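Local structure of histone-lysine N-methyltransferase family member SUVH9 (Arabidopsis thaliana, 4NJ5) at residues Asp273-Pro276 and Leu277-Tyr281; Ala394-Arg397 and Glu398-Asn401; Leu410-Pro413 and Ala414-Ser417. The protein probably binds methylated DNA and recruits RNA polymerase V to chromatin in RNA-directed DNA methylation, contributing to gene silencing without methyltransferase activity of its own. One frame throughout, in Å; residues are numbered along the deposited sequence.

Interaction 1: residues Asp273-Pro276 and Leu277-Tyr281; sequences DQEP and LYYEY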
ATOM      1  N   ASP A 273     -10.089 -12.386  26.386  1.00 33.85           N
ATOM      2  CA  ASP A 273     -11.132 -12.672  25.409  1.00 33.95           C
ATOM      3  C   ASP A 273     -10.572 -13.411  24.197  1.00 34.30           C
ATOM      4  O   ASP A 273      -9.536 -13.036  23.649  1.00 33.45           O
ATOM      5  CB  ASP A 273     -11.817 -11.387  24.945  1.00 47.25           C
ATOM      6  CG  ASP A 273     -13.127 -11.657  24.231  1.00 52.00           C
ATOM      7  OD1 ASP A 273     -14.006 -12.311  24.832  1.00 59.61           O
ATOM      8  OD2 ASP A 273     -13.277 -11.230  23.067  1.00 49.55           O
ATOM      9  N   GLN A 274     -11.267 -14.463  23.781  1.00 40.36           N
ATOM     10  CA  GLN A 274     -10.836 -15.257  22.640  1.00 40.11           C
ATOM     11  C   GLN A 274     -11.993 -15.565  21.703  1.00 39.97           C
ATOM     12  O   GLN A 274     -12.053 -16.650  21.139  1.00 39.17           O
ATOM     13  CB  GLN A 274     -10.200 -16.565  23.121  1.00 49.58           C
ATOM     14  CG  GLN A 274      -9.005 -16.417  24.054  1.00 53.50           C
ATOM     15  CD  GLN A 274      -8.406 -17.757  24.437  1.00 52.84           C
ATOM     16  OE1 GLN A 274      -8.908 -18.807  24.035  1.00 57.53           O
ATOM     17  NE2 GLN A 274      -7.327 -17.727  25.212  1.00 47.15           N
ATOM     18  N   GLU A 275     -12.907 -14.607  21.551  1.00 45.35           N
ATOM     19  CA  GLU A 275     -14.098 -14.774  20.705  1.00 46.19           C
ATOM     20  C   GLU A 275     -13.890 -15.307  19.270  1.00 42.30           C
ATOM     21  O   GLU A 275     -14.640 -16.179  18.837  1.00 44.73           O
ATOM     22  CB  GLU A 275     -14.940 -13.488  20.668  1.00 57.57           C
ATOM     23  CG  GLU A 275     -16.076 -13.526  19.643  1.00 64.91           C
ATOM     24  CD  GLU A 275     -17.023 -12.339  19.740  1.00 71.35           C
ATOM     25  OE1 GLU A 275     -17.881 -12.335  20.650  1.00 74.76           O
ATOM     26  OE2 GLU A 275     -16.922 -11.419  18.896  1.00 70.14           O
ATOM     27  N   PRO A 276     -12.889 -14.786  18.526  1.00 34.74           N
ATOM     28  CA  PRO A 276     -12.737 -15.250  17.140  1.00 32.22           C
ATOM     29  C   PRO A 276     -12.572 -16.764  16.990  1.00 31.23           C
ATOM     30  O   PRO A 276     -12.959 -17.312  15.957  1.00 30.52           O
ATOM     31  CB  PRO A 276     -11.469 -14.529  16.668  1.00 30.33           C
ATOM     32  CG  PRO A 276     -11.438 -13.286  17.467  1.00 27.68           C
ATOM     33  CD  PRO A 276     -11.958 -13.679  18.823  1.00 33.76           C
ATOM     34  N   LEU A 277     -12.016 -17.420  18.003  1.00 36.07           N
ATOM     35  CA  LEU A 277     -11.857 -18.873  17.997  1.00 37.58           C
ATOM     36  C   LEU A 277     -13.203 -19.594  17.903  1.00 36.75           C
ATOM     37  O   LEU A 277     -13.318 -20.645  17.279  1.00 41.17           O
ATOM     38  CB  LEU A 277     -11.125 -19.317  19.265  1.00 36.62           C
ATOM     39  CG  LEU A 277      -9.682 -19.815  19.156  1.00 35.08           C
ATOM     40  CD1 LEU A 277      -8.948 -19.154  18.007  1.00 31.44           C
ATOM     41  CD2 LEU A 277      -8.939 -19.577  20.461  1.00 35.69           C
ATOM     42  N   TYR A 278     -14.224 -19.002  18.504  1.00 28.17           N
ATOM     43  CA  TYR A 278     -15.533 -19.630  18.629  1.00 34.33           C
ATOM     44  C   TYR A 278     -16.422 -19.575  17.378  1.00 32.79           C
ATOM     45  O   TYR A 278     -17.483 -20.186  17.347  1.00 33.88           O
ATOM     46  CB  TYR A 278     -16.239 -19.040  19.846  1.00 47.64           C
ATOM     47  CG  TYR A 278     -15.439 -19.199  21.113  1.00 55.40           C
ATOM     48  CD1 TYR A 278     -14.872 -20.419  21.442  1.00 57.72           C
ATOM     49  CD2 TYR A 278     -15.225 -18.125  21.966  1.00 59.04           C
ATOM     50  CE1 TYR A 278     -14.135 -20.573  22.595  1.00 61.43           C
ATOM     51  CE2 TYR A 278     -14.487 -18.271  23.123  1.00 62.03           C
ATOM     52  CZ  TYR A 278     -13.946 -19.499  23.427  1.00 64.30           C
ATOM     53  OH  TYR A 278     -13.208 -19.665  24.570  1.00 68.18           O
ATOM     54  N   TYR A 279     -16.000 -18.841  16.356  1.00 32.52           N
ATOM     55  CA  TYR A 279     -16.681 -18.919  15.068  1.00 33.95           C
ATOM     56  C   TYR A 279     -16.118 -20.113  14.314  1.00 32.20           C
ATOM     57  O   TYR A 279     -15.000 -20.556  14.586  1.00 35.06           O
ATOM     58  CB  TYR A 279     -16.464 -17.656  14.229  1.00 41.22           C
ATOM     59  CG  TYR A 279     -16.997 -16.388  14.850  1.00 44.86           C
ATOM     60  CD1 TYR A 279     -18.316 -15.997  14.660  1.00 45.82           C
ATOM     61  CD2 TYR A 279     -16.173 -15.569  15.610  1.00 46.26           C
ATOM     62  CE1 TYR A 279     -18.801 -14.829  15.224  1.00 48.20           C
ATOM     63  CE2 TYR A 279     -16.648 -14.405  16.175  1.00 48.58           C
ATOM     64  CZ  TYR A 279     -17.962 -14.039  15.980  1.00 50.57           C
ATOM     65  OH  TYR A 279     -18.434 -12.877  16.548  1.00 52.44           O
ATOM     66  N   GLU A 280     -16.885 -20.637  13.367  1.00 28.23           N
ATOM     67  CA  GLU A 280     -16.340 -21.608  12.435  1.00 32.47           C
ATOM     68  C   GLU A 280     -15.761 -20.823  11.273  1.00 32.69           C
ATOM     69  O   GLU A 280     -16.473 -20.062  10.616  1.00 30.92           O
ATOM     70  CB  GLU A 280     -17.419 -22.568  11.944  1.00 47.14           C
ATOM     71  CG  GLU A 280     -16.967 -23.452  10.797  1.00 52.20           C
ATOM     72  CD  GLU A 280     -18.054 -24.385  10.310  1.00 60.25           C
ATOM     73  OE1 GLU A 280     -18.881 -24.827  11.137  1.00 63.02           O
ATOM     74  OE2 GLU A 280     -18.083 -24.669   9.096  1.00 63.74           O
ATOM     75  N   TYR A 281     -14.466 -20.989  11.031  1.00 35.96           N
ATOM     76  CA  TYR A 281     -13.810 -20.248   9.965  1.00 31.71           C
ATOM     77  C   TYR A 281     -14.309 -20.698   8.598  1.00 32.27           C
ATOM     78  O   TYR A 281     -14.432 -21.893   8.331  1.00 32.51           O
ATOM     79  CB  TYR A 281     -12.288 -20.382  10.045  1.00 22.92           C
ATOM     80  CG  TYR A 281     -11.577 -19.336   9.221  1.00 21.61           C
ATOM     81  CD1 TYR A 281     -11.143 -18.150   9.797  1.00 18.50           C
ATOM     82  CD2 TYR A 281     -11.366 -19.521   7.860  1.00 19.45           C
ATOM     83  CE1 TYR A 281     -10.505 -17.187   9.044  1.00 19.82           C
ATOM     84  CE2 TYR A 281     -10.732 -18.564   7.099  1.00 17.88           C
ATOM     85  CZ  TYR A 281     -10.303 -17.398   7.695  1.00 20.92           C
ATOM     86  OH  TYR A 281      -9.670 -16.439   6.937  1.00 20.08           O
TER
HETATM   87  O   HOH W   1     -13.096 -19.111  13.621  1.00 40.10           O

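Interaction 2: residues Ala394-Arg397 and Glu398-Asn401; sequences ALTR and EQAN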
ATOM      1  N   ALA A 394     -24.357 -16.228   2.712  1.00 23.05           N
ATOM      2  CA  ALA A 394     -25.271 -15.421   1.906  1.00 23.35           C
ATOM      3  C   ALA A 394     -26.708 -15.919   1.981  1.00 24.68           C
ATOM      4  O   ALA A 394     -26.961 -17.123   1.969  1.00 25.28           O
ATOM      5  CB  ALA A 394     -24.800 -15.365   0.457  1.00 27.10           C
ATOM      6  N   LEU A 395     -27.642 -14.978   2.053  1.00 25.28           N
ATOM      7  CA  LEU A 395     -29.059 -15.303   2.162  1.00 26.71           C
ATOM      8  C   LEU A 395     -29.874 -14.774   0.990  1.00 28.69           C
ATOM      9  O   LEU A 395     -29.508 -13.782   0.348  1.00 28.57           O
ATOM     10  CB  LEU A 395     -29.653 -14.732   3.452  1.00 27.44           C
ATOM     11  CG  LEU A 395     -29.252 -15.273   4.825  1.00 30.69           C
ATOM     12  CD1 LEU A 395     -28.736 -16.697   4.726  1.00 31.31           C
ATOM     13  CD2 LEU A 395     -28.224 -14.371   5.478  1.00 29.98           C
ATOM     14  N   THR A 396     -30.988 -15.449   0.726  1.00 28.52           N
ATOM     15  CA  THR A 396     -32.016 -14.932  -0.163  1.00 32.95           C
ATOM     16  C   THR A 396     -32.814 -13.899   0.618  1.00 34.23           C
ATOM     17  O   THR A 396     -32.552 -13.685   1.799  1.00 35.56           O
ATOM     18  CB  THR A 396     -32.987 -16.046  -0.593  1.00 33.65           C
ATOM     19  OG1 THR A 396     -33.518 -16.693   0.571  1.00 32.68           O
ATOM     20  CG2 THR A 396     -32.264 -17.081  -1.439  1.00 31.17           C
ATOM     21  N   ARG A 397     -33.795 -13.268  -0.017  1.00 34.56           N
ATOM     22  CA  ARG A 397     -34.642 -12.321   0.699  1.00 40.47           C
ATOM     23  C   ARG A 397     -35.539 -13.000   1.738  1.00 40.59           C
ATOM     24  O   ARG A 397     -35.777 -12.440   2.799  1.00 42.23           O
ATOM     25  CB  ARG A 397     -35.443 -11.458  -0.283  1.00 68.33           C
ATOM     26  CG  ARG A 397     -36.336 -10.423   0.396  1.00 76.56           C
ATOM     27  CD  ARG A 397     -36.465  -9.150  -0.426  1.00 80.90           C
ATOM     28  NE  ARG A 397     -35.178  -8.475  -0.576  1.00 82.08           N
ATOM     29  CZ  ARG A 397     -35.014  -7.156  -0.606  1.00 84.07           C
ATOM     30  NH1 ARG A 397     -36.059  -6.348  -0.495  1.00 87.48           N
ATOM     31  NH2 ARG A 397     -33.799  -6.644  -0.744  1.00 82.40           N
ATOM     32  N   GLU A 398     -36.022 -14.203   1.439  1.00 43.16           N
ATOM     33  CA  GLU A 398     -36.847 -14.964   2.387  1.00 48.36           C
ATOM     34  C   GLU A 398     -36.055 -15.358   3.643  1.00 41.70           C
ATOM     35  O   GLU A 398     -36.518 -15.159   4.770  1.00 42.69           O
ATOM     36  CB  GLU A 398     -37.473 -16.208   1.714  1.00 87.29           C
ATOM     37  CG  GLU A 398     -36.424 -17.156   1.100  1.00 94.56           C
ATOM     38  CD  GLU A 398     -37.007 -18.409   0.456  1.00 99.31           C
ATOM     39  OE1 GLU A 398     -38.220 -18.686   0.623  1.00102.39           O
ATOM     40  OE2 GLU A 398     -36.235 -19.127  -0.222  1.00 98.93           O
ATOM     41  N   GLN A 399     -34.860 -15.907   3.437  1.00 33.56           N
ATOM     42  CA  GLN A 399     -34.036 -16.402   4.531  1.00 32.91           C
ATOM     43  C   GLN A 399     -33.602 -15.241   5.411  1.00 32.42           C
ATOM     44  O   GLN A 399     -33.659 -15.310   6.650  1.00 41.16           O
ATOM     45  CB  GLN A 399     -32.800 -17.123   3.981  1.00 35.54           C
ATOM     46  CG  GLN A 399     -33.101 -18.368   3.153  1.00 36.16           C
ATOM     47  CD  GLN A 399     -31.978 -18.728   2.182  1.00 35.33           C
ATOM     48  OE1 GLN A 399     -31.060 -17.939   1.952  1.00 29.47           O
ATOM     49  NE2 GLN A 399     -32.055 -19.923   1.607  1.00 31.30           N
ATOM     50  N   ALA A 400     -33.171 -14.173   4.745  1.00 36.32           N
ATOM     51  CA  ALA A 400     -32.757 -12.948   5.405  1.00 35.80           C
ATOM     52  C   ALA A 400     -33.903 -12.407   6.230  1.00 37.84           C
ATOM     53  O   ALA A 400     -33.717 -12.044   7.378  1.00 36.99           O
ATOM     54  CB  ALA A 400     -32.314 -11.917   4.388  1.00 30.37           C
ATOM     55  N   ASN A 401     -35.091 -12.363   5.636  1.00 40.22           N
ATOM     56  CA  ASN A 401     -36.281 -11.902   6.344  1.00 39.06           C
ATOM     57  C   ASN A 401     -36.606 -12.722   7.587  1.00 39.05           C
ATOM     58  O   ASN A 401     -36.958 -12.165   8.625  1.00 38.56           O
ATOM     59  CB  ASN A 401     -37.496 -11.880   5.416  1.00 42.85           C
ATOM     60  CG  ASN A 401     -38.799 -11.723   6.173  1.00 48.60           C
ATOM     61  OD1 ASN A 401     -39.177 -10.615   6.557  1.00 49.39           O
ATOM     62  ND2 ASN A 401     -39.494 -12.833   6.395  1.00 49.53           N
TER

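Interaction 3: residues Leu410-Pro413 and Ala414-Ser417; sequences LVYP and ARFS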
ATOM      1  N   LEU A 410     -27.751  -8.386  10.345  1.00 34.86           N
ATOM      2  CA  LEU A 410     -27.209  -8.856   9.072  1.00 31.73           C
ATOM      3  C   LEU A 410     -26.332  -7.808   8.392  1.00 30.80           C
ATOM      4  O   LEU A 410     -26.554  -6.606   8.541  1.00 30.42           O
ATOM      5  CB  LEU A 410     -28.348  -9.253   8.132  1.00 31.10           C
ATOM      6  CG  LEU A 410     -28.734 -10.730   8.022  1.00 34.97           C
ATOM      7  CD1 LEU A 410     -28.581 -11.453   9.348  1.00 35.53           C
ATOM      8  CD2 LEU A 410     -30.163 -10.849   7.514  1.00 36.57           C
ATOM      9  N   VAL A 411     -25.343  -8.271   7.635  1.00 24.80           N
ATOM     10  CA  VAL A 411     -24.485  -7.376   6.867  1.00 23.92           C
ATOM     11  C   VAL A 411     -24.990  -7.240   5.434  1.00 23.84           C
ATOM     12  O   VAL A 411     -25.265  -8.233   4.762  1.00 23.65           O
ATOM     13  CB  VAL A 411     -23.028  -7.867   6.844  1.00 23.90           C
ATOM     14  CG1 VAL A 411     -22.177  -6.959   5.968  1.00 21.86           C
ATOM     15  CG2 VAL A 411     -22.472  -7.924   8.254  1.00 26.63           C
ATOM     16  N   TYR A 412     -25.118  -6.001   4.976  1.00 27.87           N
ATOM     17  CA  TYR A 412     -25.572  -5.731   3.620  1.00 29.36           C
ATOM     18  C   TYR A 412     -24.438  -5.112   2.816  1.00 30.64           C
ATOM     19  O   TYR A 412     -24.171  -3.916   2.932  1.00 34.63           O
ATOM     20  CB  TYR A 412     -26.793  -4.808   3.635  1.00 27.68           C
ATOM     21  CG  TYR A 412     -28.014  -5.430   4.280  1.00 31.18           C
ATOM     22  CD1 TYR A 412     -28.995  -6.040   3.509  1.00 35.42           C
ATOM     23  CD2 TYR A 412     -28.182  -5.413   5.660  1.00 28.90           C
ATOM     24  CE1 TYR A 412     -30.113  -6.612   4.094  1.00 35.37           C
ATOM     25  CE2 TYR A 412     -29.294  -5.984   6.254  1.00 29.16           C
ATOM     26  CZ  TYR A 412     -30.256  -6.582   5.466  1.00 33.63           C
ATOM     27  OH  TYR A 412     -31.363  -7.153   6.053  1.00 36.07           O
ATOM     28  N   PRO A 413     -23.762  -5.935   1.999  1.00 29.03           N
ATOM     29  CA  PRO A 413     -22.594  -5.523   1.213  1.00 26.50           C
ATOM     30  C   PRO A 413     -22.879  -4.325   0.314  1.00 27.28           C
ATOM     31  O   PRO A 413     -21.959  -3.567   0.007  1.00 29.56           O
ATOM     32  CB  PRO A 413     -22.277  -6.765   0.369  1.00 25.53           C
ATOM     33  CG  PRO A 413     -23.507  -7.608   0.426  1.00 28.27           C
ATOM     34  CD  PRO A 413     -24.113  -7.344   1.760  1.00 27.19           C
ATOM     35  N   ALA A 414     -24.134  -4.147  -0.086  1.00 22.76           N
ATOM     36  CA  ALA A 414     -24.515  -2.996  -0.894  1.00 28.63           C
ATOM     37  C   ALA A 414     -24.218  -1.675  -0.185  1.00 28.34           C
ATOM     38  O   ALA A 414     -24.060  -0.641  -0.832  1.00 28.32           O
ATOM     39  CB  ALA A 414     -25.984  -3.068  -1.260  1.00 24.81           C
ATOM     40  N   ARG A 415     -24.143  -1.716   1.142  1.00 24.08           N
ATOM     41  CA  ARG A 415     -23.973  -0.503   1.931  1.00 27.09           C
ATOM     42  C   ARG A 415     -22.512  -0.098   2.122  1.00 27.66           C
ATOM     43  O   ARG A 415     -22.233   1.003   2.589  1.00 33.99           O
ATOM     44  CB  ARG A 415     -24.674  -0.637   3.284  1.00 31.14           C
ATOM     45  CG  ARG A 415     -26.087  -1.168   3.171  1.00 38.40           C
ATOM     46  CD  ARG A 415     -26.952  -0.742   4.345  1.00 45.22           C
ATOM     47  NE  ARG A 415     -28.255  -1.400   4.305  1.00 51.34           N
ATOM     48  CZ  ARG A 415     -28.918  -1.809   5.381  1.00 54.51           C
ATOM     49  NH1 ARG A 415     -28.405  -1.626   6.589  1.00 55.78           N
ATOM     50  NH2 ARG A 415     -30.097  -2.405   5.250  1.00 55.45           N
ATOM     51  N   PHE A 416     -21.585  -0.985   1.767  1.00 22.48           N
ATOM     52  CA  PHE A 416     -20.170  -0.637   1.780  1.00 23.34           C
ATOM     53  C   PHE A 416     -19.945   0.564   0.866  1.00 25.82           C
ATOM     54  O   PHE A 416     -20.546   0.660  -0.205  1.00 26.62           O
ATOM     55  CB  PHE A 416     -19.302  -1.810   1.311  1.00 20.33           C
ATOM     56  CG  PHE A 416     -19.085  -2.878   2.355  1.00 23.93           C
ATOM     57  CD1 PHE A 416     -18.457  -2.580   3.556  1.00 24.06           C
ATOM     58  CD2 PHE A 416     -19.483  -4.188   2.121  1.00 23.74           C
ATOM     59  CE1 PHE A 416     -18.250  -3.567   4.513  1.00 24.83           C
ATOM     60  CE2 PHE A 416     -19.280  -5.178   3.070  1.00 19.44           C
ATOM     61  CZ  PHE A 416     -18.662  -4.868   4.266  1.00 26.52           C
ATOM     62  N   SER A 417     -19.089   1.486   1.290  1.00 22.09           N
ATOM     63  CA  SER A 417     -18.788   2.650   0.471  1.00 22.56           C
ATOM     64  C   SER A 417     -17.315   2.708   0.107  1.00 21.59           C
ATOM     65  O   SER A 417     -16.442   2.651   0.971  1.00 21.20           O
ATOM     66  CB  SER A 417     -19.196   3.939   1.183  1.00 23.99           C
ATOM     67  OG  SER A 417     -18.914   5.069   0.372  1.00 24.60           O
TER
HETATM   68  O   HOH W   2     -20.817  -1.064  -1.857  1.00 45.26           O

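Interaction 1: residues Asp273-Pro276 and Leu277-Tyr281
Gln274 and Glu275 meet Leu277 and Tyr278 through two backbone hydrogen bonds that reach back three residues and curl the chain tightly. Leu277 N donates to Gln274 O at 3.2 Å, and Tyr278 N to Glu275 O at 2.9 Å, the latter with an N-H...O angle of 146°. A third link of the same span, from Tyr279 N to Pro276 O, is weak. At Tyr279 the backbone is already extended, and the curl ends there. A water spans this exit, donating to Pro276 O and, at 2.6 Å, to Tyr279 O.

Among the side chains, the polar contact is a weak hydrogen bond from Tyr279 OH to Glu275 OE2, 3.2 Å long. The carboxylate stands nearly upright to the ring, their planes 85° apart. Glu275 reaches the hydroxyl because its CG lies anti to the backbone N (chi1 171°) and the chain beyond is extended, which also brings CG to 3.6 Å from Tyr279 CE2. The remaining contacts carry no hydrogen bond: Gln274 O lies over one face of the Tyr278 ring, 3.5 Å from Tyr278 CE2, and the side chains of Gln274 and Leu277 run alongside each other, with Gln274 OE1 3.7 Å from Leu277 CD2.

The segment lies in the loop between strand 264-267 and the short strand 280-281, and runs into the latter, which pairs in parallel with strand 454-455. Pro276 and Leu277 rest on Leu266, Leu277 also touches Ile251 of strand 250-252, and Arg455 makes a cation-pi contact with Tyr279.

Interaction 2: residues Ala394-Arg397 and Glu398-Asn401
Thr396 and Gln399 exchange hydrogen bonds, each backbone N-H to the other's side chain. Gln399 N donates to Thr396 OG1 at 3.3 Å, and in return Thr396 N donates to Gln399 OE1 at 2.8 Å, nearly straight at 170°. The second donor stands above the plane of the side-chain amide, 42° out of it, so the amide is met partly over its face. Two torsions bring the groups together: Thr396 OG1 sits between its backbone N and carbonyl carbon (chi1 54°), facing the first turn, while Gln399 CG lies beside its own N, which sends the extended chain back toward the threonine. The packing is tight here, with Gln399 CD only 3.0 Å from Thr396 OG1 and Ala400 CB 3.1 Å from Thr396 O.

This reciprocal pair is a capping box, with Thr396 as the N-cap of helix 397-405. It gives an acceptor to an N-H of the first turn that has no earlier helical carbonyl to use, and the glutamine closes the loop onto the N-cap amide. Regular helical bonding starts at once: Ala400 N donates to Thr396 O at 3.0 Å, and Asn401 N to Arg397 O at 2.9 Å.

Leu395 and Ala400 form the buried apolar floor of the contact. Leu395 CB packs on Ala400 CB at 4.0 Å, and its CD1 touches the Gln399 side chain; both residues also lean on strand 448-450, the antiparallel partner of strand 393-395. The solvent side is less well defined. Glu398 is exposed and poorly ordered, which makes the short approach of its CG to Thr396 OG1 doubtful, and the exposed Arg397 runs outward on a bent chain and touches Asp446.

Interaction 3: residues Leu410-Pro413 and Ala414-Ser417
Tyr412 O and Pro413 O each accept from an amide three residues further on, bracketing the short 3-10 segment 413-415. Arg415 N lies 2.8 Å from Tyr412 O, its N-H...O angle 162°, and Phe416 N lies 3.1 Å from Pro413 O. The turn ends at Phe416, where the backbone opens into an extended conformation (psi 140°).

Across the first of these bonds the side chains of Tyr412 and Arg415 run alongside, pointing the same way. The guanidinium lies flat on the ring, planes 8° apart and centres 4.2 Å apart, in an off-centre cation-pi stack: Arg415 NH2 sits over the ring face toward its rim, 3.6 Å from Tyr412 CD2. An arginine chain extended from CG to NE gives it the length to lie along the tyrosine, with Arg415 CG 3.7 Å from Tyr412 CB.

The turn belongs to the SET domain, in the connection between helix 397-405 and strand 448-450. Val411 enters it by backbone hydrogen bonding with Met449, while Tyr412 touches Ala448. Replacing Tyr412 with an alanine would probably leave the guanidinium of Arg415 without its stacking face and free to swing into solvent.

The Phe416 ring comes obliquely against Pro413, its CD2 3.3 Å from Pro413 O; the apolar contact, from Phe416 CD2 to Pro413 CB, is 4.2 Å, and Phe416 CZ makes a looser one with Val411 CG1. Further out, this ring meets Tyr390 edge-to-face and also Tyr504, and Pro413 packs on Phe473 of strand 469-475.

In the fold
All three are local, short-range contacts, but they differ in setting and chemistry. Interactions 1 and 3 are surface contacts with a buried proline in each; interaction 2 is partly buried and starts a true helix. The first is held by backbone bonds, with a weak tyrosine-carboxylate bond beside them, the second by reciprocal side chain to backbone bonds, the third by a flat arginine-tyrosine stack over its backbone turn. Interactions 2 and 3 both lie in the SET domain and lean on strand 448-450; they touch where Ala400 O packs 3.8 Å from Leu410 CD2. Interaction 1, in the pre-SET region, touches neither, its nearest atoms lying about 12 and 10 Å from interactions 2 and 3.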